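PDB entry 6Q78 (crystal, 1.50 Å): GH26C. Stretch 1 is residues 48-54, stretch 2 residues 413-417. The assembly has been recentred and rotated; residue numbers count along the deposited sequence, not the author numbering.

Stretch 1 (48-54) FEPEETR
Stretch 2, residues 413-417: RLPPN

No hydrogen bond joins these two stretches among the atoms modelled; a small contact, 268 Å² summed over both sides, is held chiefly by proline and leucine packing across a sequence gap of at least 361 residues. Its centre is Pro-50, buried, with CA-to-CB directed toward the other stretch and 76 Å² covered by it.

Stretch 1 enters extended, with phi/psi of -137/157 at Phe-48 and -84/152 at Glu-49, then turns into a 3-10 segment at Pro-50 (-52/-40), followed by Glu-51 (-66/-19), Glu-52 (-91/2), Thr-53 (-56/-40) and Arg-54 (-54/-32). Proline suits the first position of this turn: its ring fixes phi, and the amide hydrogen it lacks is not needed there. Glu-52 N donates to Glu-49 O at 3.0 Å and Thr-53 N to Pro-50 O at 3.0 Å. Two side chains reinforce the turn. Glu-52, chi1 m and chi2 t, brings OE1 to 3.1 Å from Glu-49 N, while Thr-53, chi1 m, donates from OG1 to Pro-50 O at 2.7 Å. The hydroxyl is thus satisfied locally although Thr-53 is buried and its CA-to-CB bond points toward stretch 2.

Stretch 2 has no regular helix or strand and stays extended: Arg-413 -115/128, Leu-414 -86/130, Pro-415 -75/160, Pro-416 -70/165. Its register is set by Glu-49 and Asn-417, whose CA atoms lie 5.9 Å apart. From there the chain runs back past Pro-50 to Leu-414.

Leu-414 points toward stretch 1 with chi1 at -157° (t) and chi2 at 59° (p). Its CG sits 3.8 Å from Pro-50 CB and its CD2 3.7 Å from Pro-50 O, while CD1 reaches 4.4 Å from Thr-53 OG1. A branched apolar side chain can therefore meet both residues without needing a polar partner. The Pro-50 ring, C-gamma exo, also meets Pro-415, C-gamma endo, with their CG atoms 3.9 Å apart; Pro-50 CB lies 3.3 Å from Pro-415 O, and Pro-50 CG 3.7 Å from Pro-416 O. Pro-416 directs CA-to-CB away, and the contact is through its backbone O; its CG and CD are not modelled.

Glu-49, partly exposed (chi1 m, chi2 m, chi3 -31°), starts sideways but brings OE1 within 3.7 Å of Asn-417 CA. Glu-51, exposed, with chi1 p and chi2 -96°, likewise bends its end nearer. Asn-417 is modelled only to CB, so its amide group cannot be placed. The rule is a proline-led turn, braced by hydrogen bonds of its own, packed against an extended, proline-rich segment.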

# COMPACT_ATOMS: atom_id res chain seq x y z
N PHE A 48 20.64 -0.56 14.36
CA PHE A 48 20.20 -1.60 15.29
C PHE A 48 20.47 -2.97 14.69
O PHE A 48 20.57 -3.12 13.47
CB PHE A 48 18.72 -1.44 15.71
CG PHE A 48 17.72 -1.56 14.56
CD1 PHE A 48 17.37 -0.45 13.80
CD2 PHE A 48 17.11 -2.78 14.27
CE1 PHE A 48 16.45 -0.55 12.77
CE2 PHE A 48 16.20 -2.89 13.24
CZ PHE A 48 15.87 -1.77 12.47
N GLU A 49 20.57 -3.98 15.57
CA GLU A 49 20.82 -5.35 15.14
C GLU A 49 19.52 -6.03 14.74
O GLU A 49 18.45 -5.71 15.28
CB GLU A 49 21.43 -6.15 16.28
CG GLU A 49 22.78 -5.65 16.72
CD GLU A 49 23.83 -5.77 15.64
OE1 GLU A 49 23.75 -6.72 14.82
OE2 GLU A 49 24.74 -4.92 15.60
N PRO A 50 19.60 -7.00 13.84
CA PRO A 50 18.37 -7.72 13.44
C PRO A 50 17.58 -8.27 14.61
O PRO A 50 16.34 -8.23 14.61
CB PRO A 50 18.90 -8.85 12.53
CG PRO A 50 20.30 -8.49 12.19
CD PRO A 50 20.82 -7.55 13.22
N GLU A 51 18.28 -8.81 15.63
CA GLU A 51 17.60 -9.47 16.74
C GLU A 51 16.77 -8.50 17.57
O GLU A 51 15.88 -8.93 18.31
CB GLU A 51 18.63 -10.16 17.63
CG GLU A 51 19.74 -9.23 18.10
CD GLU A 51 21.00 -9.30 17.23
OE1 GLU A 51 22.09 -9.06 17.79
OE2 GLU A 51 20.90 -9.58 16.02
N GLU A 52 17.04 -7.20 17.46
CA GLU A 52 16.30 -6.15 18.16
C GLU A 52 15.12 -5.59 17.37
O GLU A 52 14.45 -4.69 17.88
CB GLU A 52 17.25 -4.99 18.48
CG GLU A 52 18.44 -5.40 19.36
CD GLU A 52 19.54 -4.34 19.41
OE1 GLU A 52 19.58 -3.47 18.51
OE2 GLU A 52 20.37 -4.40 20.35
N THR A 53 14.84 -6.11 16.18
CA THR A 53 13.82 -5.51 15.32
C THR A 53 12.47 -5.43 16.02
O THR A 53 11.73 -4.45 15.84
CB THR A 53 13.70 -6.32 14.02
OG1 THR A 53 14.95 -6.29 13.34
CG2 THR A 53 12.62 -5.69 13.08
N ARG A 54 12.10 -6.46 16.79
CA ARG A 54 10.81 -6.47 17.46
C ARG A 54 10.59 -5.23 18.30
O ARG A 54 9.44 -4.78 18.44
CB ARG A 54 10.71 -7.70 18.36
CG ARG A 54 10.59 -9.01 17.57
CD ARG A 54 10.58 -10.24 18.48
NE ARG A 54 10.51 -11.44 17.65
CZ ARG A 54 9.37 -11.96 17.19
NH1 ARG A 54 8.20 -11.43 17.54
NH2 ARG A 54 9.40 -13.04 16.39
N ARG A 413 13.64 -13.85 5.86
CA ARG A 413 14.66 -14.46 6.69
C ARG A 413 15.41 -13.34 7.41
O ARG A 413 15.86 -12.39 6.77
CB ARG A 413 15.63 -15.24 5.79
CG ARG A 413 16.80 -15.88 6.53
CD ARG A 413 17.58 -16.76 5.57
NE ARG A 413 18.31 -15.96 4.58
N LEU A 414 15.52 -13.45 8.71
CA LEU A 414 16.29 -12.47 9.46
C LEU A 414 17.74 -12.88 9.45
O LEU A 414 18.04 -14.05 9.74
CB LEU A 414 15.80 -12.45 10.90
CG LEU A 414 16.00 -11.22 11.77
CD1 LEU A 414 15.32 -10.04 11.15
CD2 LEU A 414 15.47 -11.48 13.19
N PRO A 415 18.68 -12.00 9.11
CA PRO A 415 20.08 -12.38 9.16
C PRO A 415 20.55 -12.44 10.60
O PRO A 415 19.93 -11.85 11.50
CB PRO A 415 20.78 -11.24 8.41
CG PRO A 415 19.92 -10.07 8.65
CD PRO A 415 18.50 -10.60 8.70
N PRO A 416 21.64 -13.14 10.87
CA PRO A 416 22.21 -13.12 12.22
C PRO A 416 22.83 -11.77 12.54
O PRO A 416 23.05 -10.92 11.67
CB PRO A 416 23.28 -14.22 12.16
N ASN A 417 23.09 -11.56 13.83
CA ASN A 417 23.76 -10.35 14.28
C ASN A 417 25.20 -10.34 13.78
O ASN A 417 25.85 -11.39 13.74
CB ASN A 417 23.74 -10.26 15.81